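Local coordinates for protein polyporopepsin (PDB 1WKR) that cleaves proteins with broad specificity as a pepsin-like aspartic endopeptidase with milk-clotting activity, at residues V61-G66 / S96-V101; V110-G115 / S186-I191. One frame throughout, in Å; residues are numbered along the deposited sequence.

Contact 1 of 2, residues V61-G66 / S96-V101; sequences VTYGSG and SGFDGV. With SO4 (sulfate ion), chain G.
The first torsions of Tyr63 and Phe98 fall in the same rotamer. Each CG stands anti to its carbonyl carbon and beside the backbone N, with chi1 -53° for Tyr63 and -67° for Phe98. The CB of Tyr63 already heads toward the other segment, whereas Phe98 gets there through its ring. The two rings form an offset T-shaped pair, with the edge of Phe98 toward the face of Tyr63. The centroids of the Tyr63 and Phe98 rings are 5.5 Å apart and the planes meet at 74°. The rings come nearest at Tyr63 CE2 and Phe98 CZ, 3.7 Å. Val61 CG1 covers one face of the Tyr63 ring, offset toward the rim.

The backbones also come close. Gly66 CA approaches Ser96 O at 3.1 Å in a CH...O contact. A side chain on Gly66 would collide with that oxygen, and one on Gly97 would collide with Ser65 O. One water joins the two segments. This water donates to Ser65 O (3.0 Å) and Gly97 O (2.8 Å) and accepts from Ser65 OG (2.7 Å). The same OG is hydrogen-bonded to the backbone of the bound inhibitor. On the 96-101 side, Gly97 N donates to SO4 O3 at 2.9 Å, and this sulfate probably comes from the crystallisation liquor.

Trp39 meets both rings: it packs edge-to-face with Phe98, and its NE1 makes a weak hydrogen bond with Tyr63 OH. Both Tyr63 and Phe98 also pack on a modified side chain of the inhibitor. The hydrogen bond from Tyr63 N to Gly66 O, 2.8 Å, closes the hairpin tip. Segment 61-66 is the tip of the flap of pepsin-like aspartic proteases, its tyrosine near catalytic Asp32, and Phe98 meets it from the neighbouring loop of the substrate cleft.

Contact 2 of 2, residues V110-G115 / S186-I191; sequences VDLTVG and SAYWGI
Val110 opens a 3-10 turn. Val110 O accepts two hydrogen bonds, from Thr113 N and, at 2.7 Å, from Thr113 OG1. Asp111 is next, with CG in the crowded position between the backbone N and the carbonyl carbon (chi1 68°). This turns the acid group onto Ala187. Asp111 OD1 lies 2.6 Å from Ala187 O. Asp111 OD2 sits 3.3 Å from Ala187 CA.

Leu112 makes the largest contact. The side chains of Leu112 and Tyr188 cross at about a right angle. Leu112 CD2 stands over one face of the Tyr188 ring, 3.8 Å from the ring centroid and 15° off the normal, a CH-pi contact. The same Leu112 CD2 is 3.8 Å from Ala187 CB. Leu112 CD1 lies 3.6 Å from Tyr188 CD2. Tyr188 OH is hydrogen-bonded to the backbone of the bound inhibitor. An alanine in place of Tyr188 would probably cost Leu112 its aromatic cover and the inhibitor this hydrogen bond.

Thr113 OG1 also accepts a hydrogen bond from Ile125 N. Segment 110-115 runs between strands 103-106 and 117-118. Facing it, 186-191 leads into strand 190-197, with Tyr188 packed on Ile210 of strand 207-211.

How the contacts relate
Contact 1 closes before contact 2 opens along the chain. Their centres are about 18 Å apart, and their nearest atoms come to about 6 Å without touching. Contact 1 lies within the N-terminal lobe, between the tip of the hairpin of strands 57-62 and 67-79 and the end of strand 82-96 and the loop that follows. Segment 110-115 follows in the same lobe, just before strand 117-118, which pairs with strand 57-62. Contact 2 then crosses to the C-terminal lobe, where strand 190-197 pairs with strand 207-211. Both contacts touch the bound inhibitor, so together they line parts of one cleft between the lobes that carry Asp32 and Asp212.

Contact 1 of 2, residues V61-G66 / S96-V101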
ATOM      1  N   VAL A  61      -5.362 -16.617  -1.370  1.00  5.56           N
ATOM      2  CA  VAL A  61      -4.872 -15.430  -2.102  1.00  5.99           C
ATOM      3  C   VAL A  61      -3.386 -15.623  -2.419  1.00  4.95           C
ATOM      4  O   VAL A  61      -2.609 -15.952  -1.541  1.00  5.93           O
ATOM      5  CB  VAL A  61      -5.109 -14.085  -1.336  1.00  5.45           C
ATOM      6  CG1 VAL A  61      -4.620 -12.911  -2.168  1.00  7.23           C
ATOM      7  CG2 VAL A  61      -6.626 -13.962  -0.949  1.00  7.60           C
ATOM      8  N   THR A  62      -3.025 -15.285  -3.661  1.00  5.09           N
ATOM      9  CA  THR A  62      -1.632 -15.263  -4.076  1.00  6.13           C
ATOM     10  C   THR A  62      -1.161 -13.813  -4.279  1.00  5.58           C
ATOM     11  O   THR A  62      -1.849 -13.024  -4.978  1.00  6.35           O
ATOM     12  CB  THR A  62      -1.434 -16.070  -5.379  1.00  6.71           C
ATOM     13  OG1 THR A  62      -1.739 -17.445  -5.109  1.00  7.00           O
ATOM     14  CG2 THR A  62       0.020 -16.082  -5.870  1.00  8.43           C
ATOM     15  N   TYR A  63      -0.064 -13.488  -3.691  1.00  5.41           N
ATOM     16  CA  TYR A  63       0.510 -12.095  -3.774  1.00  5.80           C
ATOM     17  C   TYR A  63       1.817 -12.123  -4.525  1.00  6.23           C
ATOM     18  O   TYR A  63       2.397 -13.173  -4.788  1.00  7.45           O
ATOM     19  CB  TYR A  63       0.709 -11.537  -2.397  1.00  6.07           C
ATOM     20  CG  TYR A  63      -0.502 -11.551  -1.463  1.00  5.24           C
ATOM     21  CD1 TYR A  63      -1.415 -10.523  -1.443  1.00  5.11           C
ATOM     22  CD2 TYR A  63      -0.691 -12.655  -0.654  1.00  5.91           C
ATOM     23  CE1 TYR A  63      -2.524 -10.573  -0.575  1.00  5.82           C
ATOM     24  CE2 TYR A  63      -1.790 -12.720   0.216  1.00  6.44           C
ATOM     25  CZ  TYR A  63      -2.684 -11.679   0.226  1.00  4.80           C
ATOM     26  OH  TYR A  63      -3.790 -11.789   1.070  1.00  5.77           O
ATOM     27  N   GLY A  64       2.352 -10.959  -4.833  1.00  5.89           N
ATOM     28  CA  GLY A  64       3.695 -10.859  -5.456  1.00  6.61           C
ATOM     29  C   GLY A  64       4.714 -11.488  -4.578  1.00  7.13           C
ATOM     30  O   GLY A  64       5.567 -12.304  -5.138  1.00  7.59           O
ATOM     31  N   SER A  65       4.778 -11.263  -3.318  1.00  5.84           N
ATOM     32  CA  SER A  65       5.837 -11.771  -2.444  1.00  6.27           C
ATOM     33  C   SER A  65       5.417 -12.823  -1.410  1.00  7.09           C
ATOM     34  O   SER A  65       6.071 -13.091  -0.473  1.00  8.99           O
ATOM     35  CB  SER A  65       6.519 -10.640  -1.704  1.00  6.79           C
ATOM     36  OG  SER A  65       5.611  -9.880  -0.932  1.00  6.49           O
ATOM     37  N   GLY A  66       4.181 -13.369  -1.596  1.00  7.26           N
ATOM     38  CA  GLY A  66       3.716 -14.405  -0.660  1.00  7.91           C
ATOM     39  C   GLY A  66       2.351 -14.912  -1.019  1.00  6.33           C
ATOM     40  O   GLY A  66       1.912 -14.759  -2.124  1.00  6.82           O
ATOM     41  N   SER A  96       2.848 -17.596   3.736  1.00  9.96           N
ATOM     42  CA  SER A  96       4.285 -17.293   3.432  1.00 11.11           C
ATOM     43  C   SER A  96       4.378 -15.806   3.090  1.00 10.25           C
ATOM     44  O   SER A  96       3.592 -15.317   2.304  1.00  9.49           O
ATOM     45  CB  SER A  96       4.723 -18.140   2.291  1.00 12.55           C
ATOM     46  OG  SER A  96       4.582 -19.535   2.541  0.30 12.74           O
ATOM     47  N   GLY A  97       5.440 -15.183   3.583  1.00 11.26           N
ATOM     48  CA  GLY A  97       5.718 -13.770   3.225  1.00 10.28           C
ATOM     49  C   GLY A  97       5.250 -12.740   4.265  1.00 10.70           C
ATOM     50  O   GLY A  97       5.325 -11.522   4.042  1.00 11.18           O
ATOM     51  N   PHE A  98       4.766 -13.194   5.413  1.00 10.17           N
ATOM     52  CA  PHE A  98       4.079 -12.336   6.417  1.00  9.83           C
ATOM     53  C   PHE A  98       4.815 -12.170   7.715  1.00 10.91           C
ATOM     54  O   PHE A  98       4.208 -11.859   8.717  1.00 10.74           O
ATOM     55  CB  PHE A  98       2.653 -12.815   6.564  1.00  9.57           C
ATOM     56  CG  PHE A  98       1.940 -12.536   5.301  1.00  8.97           C
ATOM     57  CD1 PHE A  98       1.525 -11.210   4.973  1.00  8.74           C
ATOM     58  CD2 PHE A  98       1.671 -13.538   4.291  1.00  8.94           C
ATOM     59  CE1 PHE A  98       0.975 -10.902   3.740  1.00  9.22           C
ATOM     60  CE2 PHE A  98       1.100 -13.221   3.118  1.00  7.55           C
ATOM     61  CZ  PHE A  98       0.758 -11.930   2.845  1.00  9.37           C
ATOM     62  N   ASP A  99       6.139 -12.319   7.685  1.00 10.97           N
ATOM     63  CA  ASP A  99       6.895 -11.977   8.913  1.00 11.87           C
ATOM     64  C   ASP A  99       6.542 -10.565   9.386  1.00 11.09           C
ATOM     65  O   ASP A  99       6.396  -9.594   8.578  1.00 12.42           O
ATOM     66  CB  ASP A  99       8.396 -12.056   8.622  1.00 14.69           C
ATOM     67  CG  ASP A  99       8.851 -13.515   8.582  1.00 17.52           C
ATOM     68  OD1 ASP A  99       8.094 -14.404   8.952  1.00 24.69           O
ATOM     69  OD2 ASP A  99      10.127 -13.685   8.207  1.00 25.32           O
ATOM     70  N   GLY A 100       6.350 -10.476  10.724  1.00 10.41           N
ATOM     71  CA  GLY A 100       6.105  -9.168  11.340  1.00 11.56           C
ATOM     72  C   GLY A 100       4.626  -8.748  11.449  1.00  9.14           C
ATOM     73  O   GLY A 100       4.388  -7.682  11.973  1.00 10.57           O
ATOM     74  N   VAL A 101       3.691  -9.583  10.889  1.00  8.65           N
ATOM     75  CA  VAL A 101       2.261  -9.230  10.923  1.00  7.48           C
ATOM     76  C   VAL A 101       1.422 -10.482  11.193  1.00  7.00           C
ATOM     77  O   VAL A 101       1.818 -11.611  11.042  1.00  8.27           O
ATOM     78  CB  VAL A 101       1.841  -8.557   9.610  1.00  7.50           C
ATOM     79  CG1 VAL A 101       2.708  -7.289   9.304  1.00  8.25           C
ATOM     80  CG2 VAL A 101       1.798  -9.477   8.432  1.00  7.76           C
TER
HETATM   81  S   SO4 G 905       7.805 -17.497   5.405  1.00 36.35           S
HETATM   82  O1  SO4 G 905       7.911 -18.677   4.214  1.00 33.35           O
HETATM   83  O2  SO4 G 905       9.169 -17.821   6.311  1.00 35.82           O
HETATM   84  O3  SO4 G 905       7.912 -16.095   4.840  1.00 32.00           O
HETATM   85  O4  SO4 G 905       6.608 -17.736   6.518  1.00 32.82           O
HETATM   86  O   HOH W   1       6.223 -10.860   1.492  1.00 13.84           O

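Contact 2 of 2, residues V110-G115 / S186-I191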
ATOM      1  N   VAL A 110     -13.274  -4.279  -4.010  1.00  4.62           N
ATOM      2  CA  VAL A 110     -13.871  -5.615  -3.756  1.00  5.76           C
ATOM      3  C   VAL A 110     -13.716  -6.539  -4.923  1.00  4.52           C
ATOM      4  O   VAL A 110     -13.705  -7.789  -4.684  1.00  5.84           O
ATOM      5  CB  VAL A 110     -15.375  -5.455  -3.359  1.00  5.77           C
ATOM      6  CG1 VAL A 110     -16.215  -4.867  -4.457  1.00  6.66           C
ATOM      7  CG2 VAL A 110     -15.937  -6.778  -2.808  1.00  6.61           C
ATOM      8  N   ASP A 111     -13.583  -6.078  -6.158  1.00  5.44           N
ATOM      9  CA  ASP A 111     -13.468  -7.003  -7.291  1.00  5.79           C
ATOM     10  C   ASP A 111     -12.320  -7.942  -7.181  1.00  6.28           C
ATOM     11  O   ASP A 111     -12.344  -9.073  -7.784  1.00  7.51           O
ATOM     12  CB  ASP A 111     -13.502  -6.254  -8.645  1.00  7.77           C
ATOM     13  CG  ASP A 111     -12.309  -5.385  -8.929  1.00  8.77           C
ATOM     14  OD1 ASP A 111     -11.394  -5.227  -8.127  1.00  8.16           O
ATOM     15  OD2 ASP A 111     -12.237  -4.746 -10.007  1.00 13.18           O
ATOM     16  N   LEU A 112     -11.256  -7.657  -6.428  1.00  5.54           N
ATOM     17  CA  LEU A 112     -10.107  -8.542  -6.277  1.00  5.92           C
ATOM     18  C   LEU A 112     -10.470  -9.803  -5.512  1.00  5.73           C
ATOM     19  O   LEU A 112      -9.762 -10.781  -5.542  1.00  6.08           O
ATOM     20  CB  LEU A 112      -8.925  -7.840  -5.614  1.00  6.04           C
ATOM     21  CG  LEU A 112      -8.342  -6.650  -6.391  1.00  5.45           C
ATOM     22  CD1 LEU A 112      -7.222  -6.000  -5.578  1.00  6.07           C
ATOM     23  CD2 LEU A 112      -7.810  -7.037  -7.747  1.00  6.97           C
ATOM     24  N   THR A 113     -11.552  -9.727  -4.698  1.00  5.53           N
ATOM     25  CA  THR A 113     -11.980 -10.925  -3.898  1.00  5.97           C
ATOM     26  C   THR A 113     -12.633 -12.002  -4.728  1.00  5.21           C
ATOM     27  O   THR A 113     -12.758 -13.118  -4.231  1.00  5.76           O
ATOM     28  CB  THR A 113     -12.944 -10.503  -2.740  1.00  5.07           C
ATOM     29  OG1 THR A 113     -14.157 -10.027  -3.289  1.00  5.72           O
ATOM     30  CG2 THR A 113     -12.321  -9.421  -1.846  1.00  5.70           C
ATOM     31  N   VAL A 114     -13.109 -11.669  -5.921  1.00  6.14           N
ATOM     32  CA  VAL A 114     -13.838 -12.679  -6.764  1.00  6.48           C
ATOM     33  C   VAL A 114     -12.812 -13.707  -7.203  1.00  6.34           C
ATOM     34  O   VAL A 114     -11.788 -13.355  -7.832  1.00  8.17           O
ATOM     35  CB  VAL A 114     -14.506 -11.965  -7.955  1.00  6.21           C
ATOM     36  CG1 VAL A 114     -15.120 -13.022  -8.901  1.00  8.95           C
ATOM     37  CG2 VAL A 114     -15.560 -10.990  -7.443  1.00  8.67           C
ATOM     38  N   GLY A 115     -13.048 -14.946  -6.906  1.00  6.68           N
ATOM     39  CA  GLY A 115     -12.085 -16.038  -7.198  1.00  6.46           C
ATOM     40  C   GLY A 115     -11.343 -16.505  -6.023  1.00  6.96           C
ATOM     41  O   GLY A 115     -10.657 -17.542  -6.067  1.00  8.40           O
ATOM     42  N   SER A 186      -7.028  -1.563 -13.652  1.00  4.55           N
ATOM     43  CA  SER A 186      -8.380  -1.158 -13.305  1.00  5.35           C
ATOM     44  C   SER A 186      -9.017  -1.992 -12.201  1.00  5.92           C
ATOM     45  O   SER A 186     -10.019  -1.500 -11.607  1.00  6.56           O
ATOM     46  CB  SER A 186      -9.256  -1.195 -14.556  1.00  6.04           C
ATOM     47  OG  SER A 186      -9.308  -2.569 -15.026  1.00  7.35           O
ATOM     48  N   ALA A 187      -8.518  -3.168 -11.917  1.00  4.75           N
ATOM     49  CA  ALA A 187      -9.089  -4.011 -10.842  1.00  5.55           C
ATOM     50  C   ALA A 187      -8.637  -3.533  -9.489  1.00  5.65           C
ATOM     51  O   ALA A 187      -9.195  -3.919  -8.458  1.00  5.84           O
ATOM     52  CB  ALA A 187      -8.656  -5.459 -11.085  1.00  6.70           C
ATOM     53  N   TYR A 188      -7.512  -2.778  -9.416  1.00  4.79           N
ATOM     54  CA  TYR A 188      -6.897  -2.274  -8.176  1.00  4.59           C
ATOM     55  C   TYR A 188      -7.242  -0.838  -8.038  1.00  4.54           C
ATOM     56  O   TYR A 188      -8.137  -0.289  -8.719  1.00  4.52           O
ATOM     57  CB  TYR A 188      -5.366  -2.530  -8.291  1.00  4.76           C
ATOM     58  CG  TYR A 188      -4.930  -3.935  -8.535  1.00  5.01           C
ATOM     59  CD1 TYR A 188      -4.986  -4.465  -9.891  1.00  5.82           C
ATOM     60  CD2 TYR A 188      -4.516  -4.784  -7.536  1.00  4.76           C
ATOM     61  CE1 TYR A 188      -4.636  -5.788 -10.112  1.00  6.16           C
ATOM     62  CE2 TYR A 188      -4.204  -6.126  -7.794  1.00  4.73           C
ATOM     63  CZ  TYR A 188      -4.241  -6.574  -9.088  1.00  5.03           C
ATOM     64  OH  TYR A 188      -3.941  -7.914  -9.364  1.00  6.60           O
ATOM     65  N   TRP A 189      -6.524  -0.118  -7.146  1.00  3.94           N
ATOM     66  CA  TRP A 189      -6.600   1.356  -7.128  1.00  3.54           C
ATOM     67  C   TRP A 189      -5.671   1.832  -8.225  1.00  3.72           C
ATOM     68  O   TRP A 189      -4.524   2.245  -8.000  1.00  4.46           O
ATOM     69  CB  TRP A 189      -6.207   1.901  -5.739  1.00  3.93           C
ATOM     70  CG  TRP A 189      -7.333   1.589  -4.759  1.00  3.94           C
ATOM     71  CD1 TRP A 189      -7.355   0.595  -3.815  1.00  3.51           C
ATOM     72  CD2 TRP A 189      -8.591   2.234  -4.675  1.00  3.61           C
ATOM     73  NE1 TRP A 189      -8.567   0.601  -3.130  1.00  3.77           N
ATOM     74  CE2 TRP A 189      -9.341   1.599  -3.671  1.00  3.25           C
ATOM     75  CE3 TRP A 189      -9.158   3.322  -5.357  1.00  3.03           C
ATOM     76  CZ2 TRP A 189     -10.614   2.004  -3.332  1.00  4.13           C
ATOM     77  CZ3 TRP A 189     -10.411   3.735  -5.002  1.00  4.11           C
ATOM     78  CH2 TRP A 189     -11.136   3.091  -4.009  1.00  3.74           C
ATOM     79  N   GLY A 190      -6.170   1.684  -9.468  1.00  3.53           N
ATOM     80  CA  GLY A 190      -5.342   1.894 -10.695  1.00  4.19           C
ATOM     81  C   GLY A 190      -5.547   3.249 -11.245  1.00  4.02           C
ATOM     82  O   GLY A 190      -6.675   3.765 -11.325  1.00  4.15           O
ATOM     83  N   ILE A 191      -4.441   3.869 -11.647  1.00  3.30           N
ATOM     84  CA  ILE A 191      -4.458   5.199 -12.222  1.00  3.97           C
ATOM     85  C   ILE A 191      -3.552   5.225 -13.462  1.00  3.61           C
ATOM     86  O   ILE A 191      -2.737   4.331 -13.666  1.00  4.39           O
ATOM     87  CB  ILE A 191      -3.981   6.295 -11.211  1.00  3.93           C
ATOM     88  CG1 ILE A 191      -2.502   6.097 -10.836  1.00  5.45           C
ATOM     89  CG2 ILE A 191      -4.853   6.255  -9.936  1.00  5.47           C
ATOM     90  CD1 ILE A 191      -1.933   7.219 -10.010  1.00  6.29           C
TER